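Side-chain contacts in ATP phosphoribosyltransferase regulatory subunit (Thermotoga maritima, PDB 1USY), which is probably required for the first step of histidine biosynthesis, where it may let histidine exert feedback control over ATP phosphoribosyltransferase: residues B[59-62]-B[63-66]; B[101-104]-B[105-108]; B[115-118]-B[119-123]. All coordinates share one frame; numbering follows the deposited sequence.

Interaction 1 (B[59-62]-B[63-66]); sequences LNHR and KRYS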
ATOM      1  N   LEU B  59      14.950   1.995 -22.708  1.00 33.28           N
ATOM      2  CA  LEU B  59      14.341   3.044 -23.520  1.00 36.66           C
ATOM      3  C   LEU B  59      13.882   4.286 -22.778  1.00 36.96           C
ATOM      4  O   LEU B  59      13.970   5.371 -23.341  1.00 38.69           O
ATOM      5  CB  LEU B  59      13.201   2.500 -24.368  1.00 39.75           C
ATOM      6  CG  LEU B  59      13.647   2.308 -25.815  1.00 41.05           C
ATOM      7  CD1 LEU B  59      12.909   1.157 -26.421  1.00 42.65           C
ATOM      8  CD2 LEU B  59      13.378   3.586 -26.585  1.00 47.17           C
ATOM      9  N   ASN B  60      13.385   4.136 -21.548  1.00 35.27           N
ATOM     10  CA  ASN B  60      13.099   5.291 -20.706  1.00 39.08           C
ATOM     11  C   ASN B  60      14.362   6.065 -20.364  1.00 38.19           C
ATOM     12  O   ASN B  60      14.388   7.277 -20.484  1.00 39.48           O
ATOM     13  CB  ASN B  60      12.376   4.895 -19.411  1.00 43.61           C
ATOM     14  CG  ASN B  60      10.883   4.692 -19.606  1.00 47.17           C
ATOM     15  OD1 ASN B  60      10.222   5.410 -20.382  1.00 48.67           O
ATOM     16  ND2 ASN B  60      10.336   3.702 -18.901  1.00 49.57           N
ATOM     17  N   HIS B  61      15.413   5.351 -19.963  1.00 37.92           N
ATOM     18  CA  HIS B  61      16.683   5.969 -19.569  1.00 36.92           C
ATOM     19  C   HIS B  61      17.444   6.695 -20.669  1.00 37.95           C
ATOM     20  O   HIS B  61      18.274   7.542 -20.389  1.00 38.41           O
ATOM     21  CB  HIS B  61      17.580   4.929 -18.929  1.00 31.78           C
ATOM     22  CG  HIS B  61      17.104   4.501 -17.581  1.00 34.43           C
ATOM     23  ND1 HIS B  61      17.941   4.406 -16.492  1.00 37.69           N
ATOM     24  CD2 HIS B  61      15.871   4.157 -17.138  1.00 35.32           C
ATOM     25  CE1 HIS B  61      17.245   4.011 -15.440  1.00 35.50           C
ATOM     26  NE2 HIS B  61      15.989   3.847 -15.808  1.00 32.11           N
ATOM     27  N   ARG B  62      17.174   6.323 -21.915  1.00 42.75           N
ATOM     28  CA  ARG B  62      17.623   7.043 -23.095  1.00 45.27           C
ATOM     29  C   ARG B  62      16.940   8.422 -23.172  1.00 49.01           C
ATOM     30  O   ARG B  62      17.596   9.427 -23.463  1.00 52.13           O
ATOM     31  CB  ARG B  62      17.300   6.201 -24.337  1.00 45.17           C
ATOM     32  CG  ARG B  62      17.928   6.684 -25.636  1.00 48.51           C
ATOM     33  CD  ARG B  62      17.555   5.860 -26.879  1.00 45.35           C
ATOM     34  NE  ARG B  62      17.005   6.755 -27.890  1.00 42.51           N
ATOM     35  CZ  ARG B  62      17.590   7.072 -29.044  1.00 43.61           C
ATOM     36  NH1 ARG B  62      18.756   6.549 -29.400  1.00 42.98           N
ATOM     37  NH2 ARG B  62      16.988   7.919 -29.866  1.00 45.19           N
ATOM     38  N   LYS B  63      15.630   8.462 -22.881  1.00 53.20           N
ATOM     39  CA  LYS B  63      14.791   9.682 -22.987  1.00 52.92           C
ATOM     40  C   LYS B  63      15.075  10.732 -21.906  1.00 54.20           C
ATOM     41  O   LYS B  63      14.694  11.907 -22.047  1.00 52.09           O
ATOM     42  CB  LYS B  63      13.300   9.314 -22.960  1.00 52.01           C
ATOM     43  CG  LYS B  63      12.755   8.777 -24.279  1.00 51.51           C
ATOM     44  CD  LYS B  63      11.272   8.417 -24.165  1.00 55.02           C
ATOM     45  CE  LYS B  63      11.060   7.062 -23.465  1.00 55.98           C
ATOM     46  NZ  LYS B  63       9.623   6.673 -23.265  1.00 52.18           N
ATOM     47  N   ARG B  64      15.720  10.298 -20.819  1.00 56.48           N
ATOM     48  CA  ARG B  64      16.191  11.210 -19.776  1.00 58.65           C
ATOM     49  C   ARG B  64      17.317  12.058 -20.361  1.00 60.33           C
ATOM     50  O   ARG B  64      17.525  13.207 -19.935  1.00 62.02           O
ATOM     51  CB  ARG B  64      16.678  10.464 -18.520  0.50 58.21           C
ATOM     52  CG  ARG B  64      15.939   9.168 -18.176  1.00 61.52           C
ATOM     53  CD  ARG B  64      14.765   9.315 -17.189  1.00 62.69           C
ATOM     54  NE  ARG B  64      15.174   9.056 -15.803  1.00 62.74           N
ATOM     55  CZ  ARG B  64      15.009   7.905 -15.150  1.00 61.37           C
ATOM     56  NH1 ARG B  64      14.422   6.864 -15.730  1.00 61.38           N
ATOM     57  NH2 ARG B  64      15.421   7.799 -13.894  1.00 60.27           N
ATOM     58  N   TYR B  65      18.014  11.484 -21.349  1.00 59.42           N
ATOM     59  CA  TYR B  65      19.116  12.144 -22.050  1.00 61.01           C
ATOM     60  C   TYR B  65      18.606  12.853 -23.307  1.00 60.38           C
ATOM     61  O   TYR B  65      18.310  12.212 -24.310  1.00 61.26           O
ATOM     62  CB  TYR B  65      20.227  11.127 -22.374  1.00 61.03           C
ATOM     63  CG  TYR B  65      21.045  10.730 -21.156  1.00 65.11           C
ATOM     64  CD1 TYR B  65      20.420  10.409 -19.940  1.00 67.32           C
ATOM     65  CD2 TYR B  65      22.443  10.686 -21.209  1.00 66.83           C
ATOM     66  CE1 TYR B  65      21.156  10.046 -18.805  1.00 68.48           C
ATOM     67  CE2 TYR B  65      23.202  10.324 -20.072  1.00 68.75           C
ATOM     68  CZ  TYR B  65      22.544  10.008 -18.873  1.00 69.81           C
ATOM     69  OH  TYR B  65      23.257   9.650 -17.747  1.00 68.12           O
ATOM     70  N   SER B  66      18.514  14.181 -23.250  1.00 61.11           N
ATOM     71  CA  SER B  66      17.775  14.927 -24.273  1.00 61.28           C
ATOM     72  C   SER B  66      18.571  15.765 -25.295  1.00 62.69           C
ATOM     73  O   SER B  66      18.077  16.820 -25.724  1.00 60.11           O
ATOM     74  CB  SER B  66      16.653  15.769 -23.642  1.00 60.34           C
ATOM     75  OG  SER B  66      15.378  15.266 -24.031  1.00 54.93           O
TER
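Lys63 reaches back one turn to Asn60, and its ammonium NZ donates a hydrogen bond to Asn60 OD1 at 3.2 Å. The donor sits 23° off the carbonyl plane of the amide. A bend at chi3 (-79°) brings the lysine tail round, so that CE passes 3.4 Å from Leu59 O. The backbone N of Lys63 meets Asn60 O at 2.9 Å, a weak bond because the N-H points poorly at the oxygen, and Arg64 N makes a second weak one to the same carbonyl.

Arg64 runs alongside the His61 side chain, both pointing the same way. Two successive bends, at chi2 and chi3, carry its guanidinium over one face of the imidazole: NH1 lies 3.4 Å from His61 CD2 and CZ 4.2 Å above the ring plane, near the rim. The planes differ by 57°, which rules out a parallel stack. His61 NE2 is hydrogen-bonded to Glu30 of the same chain, and ND1 makes a weak hydrogen bond to Asp2 of the second subunit.

Tyr65 N bonds to Arg62 O at 3.0 Å, and its ring atom CD1 comes to 3.6 Å from His61 O. Met1 of the second subunit packs on both His61 and Tyr65.

Two acids, Glu30 and the more weakly bonded Asp2, probably favour a positive imidazole at His61, which the nearby Arg64 guanidinium would tend to oppose.

Interaction 2 (B[101-104]-B[105-108]); sequences NSLD and DSLE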
ATOM      1  N   ASN B 101      20.710   0.583 -37.480  1.00 31.10           N
ATOM      2  CA  ASN B 101      20.987   1.300 -38.725  1.00 31.37           C
ATOM      3  C   ASN B 101      20.868   0.371 -39.945  1.00 31.22           C
ATOM      4  O   ASN B 101      20.588   0.820 -41.062  1.00 24.89           O
ATOM      5  CB  ASN B 101      22.356   2.021 -38.665  1.00 29.48           C
ATOM      6  CG  ASN B 101      22.375   3.166 -37.647  1.00 32.02           C
ATOM      7  OD1 ASN B 101      23.199   3.173 -36.726  1.00 27.07           O
ATOM      8  ND2 ASN B 101      21.465   4.142 -37.813  1.00 33.73           N
ATOM      9  N   SER B 102      21.046  -0.927 -39.708  1.00 28.58           N
ATOM     10  CA  SER B 102      21.013  -1.897 -40.778  1.00 31.06           C
ATOM     11  C   SER B 102      20.741  -3.290 -40.210  1.00 30.64           C
ATOM     12  O   SER B 102      20.780  -3.497 -38.997  1.00 28.42           O
ATOM     13  CB  SER B 102      22.348  -1.881 -41.526  1.00 30.53           C
ATOM     14  OG  SER B 102      23.428  -1.847 -40.603  1.00 40.03           O
ATOM     15  N   LEU B 103      20.470  -4.244 -41.097  1.00 29.08           N
ATOM     16  CA  LEU B 103      20.365  -5.640 -40.704  1.00 30.43           C
ATOM     17  C   LEU B 103      21.631  -6.078 -39.960  1.00 30.56           C
ATOM     18  O   LEU B 103      21.544  -6.847 -38.983  1.00 30.33           O
ATOM     19  CB  LEU B 103      20.153  -6.521 -41.937  1.00 30.64           C
ATOM     20  CG  LEU B 103      19.175  -7.693 -41.872  1.00 29.82           C
ATOM     21  CD1 LEU B 103      19.576  -8.655 -42.973  1.00 29.27           C
ATOM     22  CD2 LEU B 103      19.159  -8.377 -40.521  1.00 29.15           C
ATOM     23  N   ASP B 104      22.790  -5.585 -40.428  1.00 27.86           N
ATOM     24  CA  ASP B 104      24.085  -5.904 -39.832  1.00 28.16           C
ATOM     25  C   ASP B 104      24.114  -5.680 -38.321  1.00 30.73           C
ATOM     26  O   ASP B 104      24.815  -6.403 -37.587  1.00 27.12           O
ATOM     27  CB  ASP B 104      25.183  -5.109 -40.492  1.00 32.76           C
ATOM     28  CG  ASP B 104      25.563  -5.659 -41.849  1.00 35.45           C
ATOM     29  OD1 ASP B 104      24.764  -6.436 -42.395  1.00 37.45           O
ATOM     30  OD2 ASP B 104      26.630  -5.368 -42.445  1.00 35.14           O
ATOM     31  N   ASP B 105      23.321  -4.707 -37.855  1.00 29.07           N
ATOM     32  CA  ASP B 105      23.174  -4.432 -36.421  1.00 21.30           C
ATOM     33  C   ASP B 105      22.386  -5.510 -35.698  1.00 23.00           C
ATOM     34  O   ASP B 105      22.759  -5.894 -34.587  1.00 18.75           O
ATOM     35  CB  ASP B 105      22.540  -3.075 -36.192  1.00 23.77           C
ATOM     36  CG  ASP B 105      23.523  -1.967 -36.375  1.00 29.94           C
ATOM     37  OD1 ASP B 105      24.623  -2.063 -35.802  1.00 39.56           O
ATOM     38  OD2 ASP B 105      23.306  -0.974 -37.087  1.00 35.13           O
ATOM     39  N   SER B 106      21.320  -6.002 -36.341  1.00 21.85           N
ATOM     40  CA  SER B 106      20.501  -7.066 -35.789  1.00 20.13           C
ATOM     41  C   SER B 106      21.305  -8.333 -35.773  1.00 20.73           C
ATOM     42  O   SER B 106      21.255  -9.080 -34.796  1.00 19.79           O
ATOM     43  CB  SER B 106      19.231  -7.300 -36.606  1.00 21.68           C
ATOM     44  OG  SER B 106      18.492  -6.120 -36.773  1.00 23.27           O
ATOM     45  N   LEU B 107      22.038  -8.588 -36.856  1.00 16.26           N
ATOM     46  CA  LEU B 107      22.905  -9.778 -36.913  1.00 22.15           C
ATOM     47  C   LEU B 107      23.972  -9.871 -35.810  1.00 22.24           C
ATOM     48  O   LEU B 107      24.188 -10.943 -35.266  1.00 25.18           O
ATOM     49  CB  LEU B 107      23.526  -9.945 -38.292  1.00 23.15           C
ATOM     50  CG  LEU B 107      22.500  -9.932 -39.442  1.00 28.88           C
ATOM     51  CD1 LEU B 107      23.166  -9.593 -40.794  1.00 30.22           C
ATOM     52  CD2 LEU B 107      21.725 -11.246 -39.508  1.00 21.70           C
ATOM     53  N   GLU B 108      24.595  -8.742 -35.464  1.00 25.00           N
ATOM     54  CA  GLU B 108      25.550  -8.651 -34.370  1.00 25.89           C
ATOM     55  C   GLU B 108      24.906  -9.039 -33.036  1.00 25.22           C
ATOM     56  O   GLU B 108      25.489  -9.810 -32.260  1.00 27.55           O
ATOM     57  CB  GLU B 108      26.154  -7.245 -34.317  1.00 28.44           C
ATOM     58  CG  GLU B 108      26.923  -6.929 -33.045  1.00 29.29           C
ATOM     59  CD  GLU B 108      28.052  -5.948 -33.270  1.00 38.08           C
ATOM     60  OE1 GLU B 108      29.077  -6.342 -33.873  1.00 39.28           O
ATOM     61  OE2 GLU B 108      27.929  -4.787 -32.834  1.00 37.43           O
TER
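Asp105 turns its carboxylate back toward Asn101 at the start of helix 103-120, and the two side chains pass at a slant with amide and carboxylate planes 62° apart. The link is to the backbone of Asn101: its N-H donates to Asp105 OD2 at 3.1 Å with an angle of 151°, arriving on the anti side of the oxygen and 27° out of the carboxylate plane. Ser102 N gives the same oxygen a weaker bond. With CG opposite its own carbonyl carbon, the acid points to the N-terminal side, where it can receive both. The return bond runs from Asp105 N to Ser102 O at 3.0 Å.

On another side of the turn, Leu103 and Leu107 are set slantwise to each other. Leu103 CD2 rests 3.8 Å from Leu107 CG, and both leucines pack on Ser207 of helix 199-215. Leu107 CD1 also lies 3.9 Å from Asp104 OD1. Leu107 N bonds Leu103 O at 2.8 Å, nearly straight, with the regular i to i+4 spacing.

One carboxylate oxygen thus takes one sound and one weak N-H, alongside the backbone bonds of the first turn. Amide dipoles at a helix N terminus would probably stabilise the negative charge of Asp105, while the leucines turn apolar surface to the neighbouring helix.

Interaction 3 (B[115-118]-B[119-123]); sequences ESAS and EFFEG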
ATOM      1  N   GLU B 115      25.533 -17.344 -29.912  1.00 23.29           N
ATOM      2  CA  GLU B 115      26.817 -17.902 -29.460  1.00 25.28           C
ATOM      3  C   GLU B 115      26.786 -18.143 -27.953  1.00 30.04           C
ATOM      4  O   GLU B 115      27.275 -19.201 -27.475  1.00 27.80           O
ATOM      5  CB  GLU B 115      27.994 -17.007 -29.796  1.00 23.89           C
ATOM      6  CG  GLU B 115      29.309 -17.541 -29.265  1.00 25.94           C
ATOM      7  CD  GLU B 115      30.464 -16.613 -29.523  1.00 32.93           C
ATOM      8  OE1 GLU B 115      30.337 -15.723 -30.375  1.00 39.48           O
ATOM      9  OE2 GLU B 115      31.519 -16.774 -28.878  1.00 47.21           O
ATOM     10  N   SER B 116      26.200 -17.184 -27.226  1.00 21.14           N
ATOM     11  CA  SER B 116      26.029 -17.319 -25.785  1.00 28.34           C
ATOM     12  C   SER B 116      25.152 -18.503 -25.424  1.00 26.16           C
ATOM     13  O   SER B 116      25.437 -19.221 -24.464  1.00 25.35           O
ATOM     14  CB  SER B 116      25.444 -16.047 -25.169  1.00 25.06           C
ATOM     15  OG  SER B 116      26.369 -14.989 -25.329  1.00 33.15           O
ATOM     16  N   ALA B 117      24.088 -18.713 -26.186  1.00 27.06           N
ATOM     17  CA  ALA B 117      23.138 -19.771 -25.840  1.00 29.58           C
ATOM     18  C   ALA B 117      23.720 -21.158 -26.133  1.00 28.28           C
ATOM     19  O   ALA B 117      23.589 -22.092 -25.341  1.00 27.43           O
ATOM     20  CB  ALA B 117      21.770 -19.559 -26.528  1.00 26.58           C
ATOM     21  N   SER B 118      24.408 -21.275 -27.252  1.00 29.11           N
ATOM     22  CA  SER B 118      25.004 -22.545 -27.589  1.00 34.84           C
ATOM     23  C   SER B 118      26.177 -22.900 -26.667  1.00 32.46           C
ATOM     24  O   SER B 118      26.615 -24.047 -26.640  1.00 38.67           O
ATOM     25  CB  SER B 118      25.405 -22.577 -29.056  1.00 33.74           C
ATOM     26  OG  SER B 118      26.364 -21.589 -29.305  1.00 44.36           O
ATOM     27  N   GLU B 119      26.665 -21.947 -25.886  1.00 33.01           N
ATOM     28  CA  GLU B 119      27.736 -22.249 -24.932  1.00 32.19           C
ATOM     29  C   GLU B 119      27.241 -22.280 -23.467  1.00 29.89           C
ATOM     30  O   GLU B 119      27.850 -22.907 -22.615  1.00 26.52           O
ATOM     31  CB  GLU B 119      28.955 -21.329 -25.145  1.00 33.31           C
ATOM     32  CG  GLU B 119      29.027 -20.106 -24.230  1.00 41.01           C
ATOM     33  CD  GLU B 119      30.412 -19.443 -24.145  1.00 44.83           C
ATOM     34  OE1 GLU B 119      30.965 -19.081 -25.221  1.00 40.83           O
ATOM     35  OE2 GLU B 119      30.940 -19.270 -22.999  1.00 35.51           O
ATOM     36  N   PHE B 120      26.104 -21.654 -23.194  1.00 28.05           N
ATOM     37  CA  PHE B 120      25.532 -21.695 -21.847  1.00 30.03           C
ATOM     38  C   PHE B 120      24.650 -22.910 -21.575  1.00 28.61           C
ATOM     39  O   PHE B 120      24.465 -23.305 -20.433  1.00 35.96           O
ATOM     40  CB  PHE B 120      24.758 -20.407 -21.531  1.00 26.35           C
ATOM     41  CG  PHE B 120      25.607 -19.159 -21.571  1.00 26.13           C
ATOM     42  CD1 PHE B 120      25.006 -17.907 -21.557  1.00 22.49           C
ATOM     43  CD2 PHE B 120      27.014 -19.234 -21.647  1.00 20.89           C
ATOM     44  CE1 PHE B 120      25.794 -16.737 -21.624  1.00 21.12           C
ATOM     45  CE2 PHE B 120      27.800 -18.088 -21.702  1.00 20.40           C
ATOM     46  CZ  PHE B 120      27.187 -16.822 -21.692  1.00 16.54           C
ATOM     47  N   PHE B 121      24.115 -23.501 -22.620  1.00 26.23           N
ATOM     48  CA  PHE B 121      23.219 -24.620 -22.453  1.00 25.22           C
ATOM     49  C   PHE B 121      23.807 -25.824 -23.133  1.00 26.81           C
ATOM     50  O   PHE B 121      24.549 -25.690 -24.110  1.00 32.16           O
ATOM     51  CB  PHE B 121      21.843 -24.279 -23.008  1.00 20.95           C
ATOM     52  CG  PHE B 121      21.220 -23.116 -22.326  1.00 19.43           C
ATOM     53  CD1 PHE B 121      21.428 -21.829 -22.816  1.00 19.03           C
ATOM     54  CD2 PHE B 121      20.459 -23.292 -21.155  1.00 17.21           C
ATOM     55  CE1 PHE B 121      20.865 -20.709 -22.168  1.00 19.44           C
ATOM     56  CE2 PHE B 121      19.896 -22.165 -20.468  1.00 12.32           C
ATOM     57  CZ  PHE B 121      20.099 -20.873 -20.996  1.00 15.46           C
ATOM     58  N   GLU B 122      23.474 -27.005 -22.618  1.00 25.77           N
ATOM     59  CA  GLU B 122      24.132 -28.205 -23.071  1.00 24.41           C
ATOM     60  C   GLU B 122      23.640 -28.476 -24.436  1.00 25.62           C
ATOM     61  O   GLU B 122      24.406 -28.755 -25.360  1.00 31.72           O
ATOM     62  CB  GLU B 122      23.811 -29.402 -22.168  1.00 29.20           C
ATOM     63  CG  GLU B 122      25.030 -29.937 -21.413  1.00 43.43           C
ATOM     64  CD  GLU B 122      25.266 -29.207 -20.087  1.00 54.55           C
ATOM     65  OE1 GLU B 122      25.992 -28.169 -20.084  1.00 57.01           O
ATOM     66  OE2 GLU B 122      24.721 -29.664 -19.038  1.00 61.00           O
ATOM     67  N   GLY B 123      22.329 -28.348 -24.557  1.00 32.52           N
ATOM     68  CA  GLY B 123      21.580 -29.147 -25.503  1.00 33.53           C
ATOM     69  C   GLY B 123      21.871 -28.654 -26.859  1.00 31.64           C
ATOM     70  O   GLY B 123      22.339 -27.533 -26.982  1.00 39.70           O
TER
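Ala117 O is gripped by two backbone N-H groups at the end of helix 103-120. Phe121 N donates to it at 3.1 Å with an angle of 146°; Phe120 N adds a weak bond at 3.3 Å. The phenyl ring of Phe121 also offers its edge to this oxygen, which lies in the ring plane with CD1 at 3.3 Å. Phe121 CG stands opposite its own carbonyl carbon (chi1 -61°), which swings the ring back along the helix and leaves CD1 4.4 Å from Ala117 CB. Both residues pack on Val250 of strand 248-257. Phe121 is also the first residue to leave helical backbone angles, so this doubly held carbonyl belongs to the last turn.

Ser116 CB approaches CE1 of Phe120 to 3.6 Å, although the placing of the Ser116 carbonyl against the ring is doubtful. The hydroxyl of Ser116 is directed elsewhere, to Ile112 O. The Phe120 ring packs on Phe12 of helix 6-16, as does Ser116.

One turn apart, Glu115 and Glu119 bring their carboxylates close: Glu115 OE2 and Glu119 OE1 are 4.4 Å apart, like charges without a direct bond. Lys15 of helix 6-16 forms salt bridges with both of these oxygens, and Ser11 bonds the other oxygen of Glu119. The backbone link between the two, Glu119 N to Glu115 O at 3.2 Å, is weak.

Lys15 probably offsets part of the repulsion between the two acids, to which Glu111 also adds next to Glu115, and turns an unfavourable i to i+4 pair into a shared ionic link between helix 103-120 and helix 6-16. The aromatic rings, by contrast, pack against neighbouring helix and sheet.

How the interactions relate
From the N terminus, interaction 1 comes first, at the end of helix 54-63 and the loop leading to strand 71-83. Strands 71-83 and 86-98, neighbours in the mixed sheet, carry the chain to interaction 2 at the start of helix 103-120, and the same helix ends at interaction 3. The contacts run in series: each closes about one turn between adjoining segments, and none nests in or crosses another. Centres of interactions 1 and 2, and of 2 and 3, are about 22 Å apart, those of 1 and 3 about 33 Å. Interaction 1 borders the second subunit and a chain of another protein; interaction 2 faces helix 199-215, and interaction 3 helix 6-16 and strands 248-257 and 262-269.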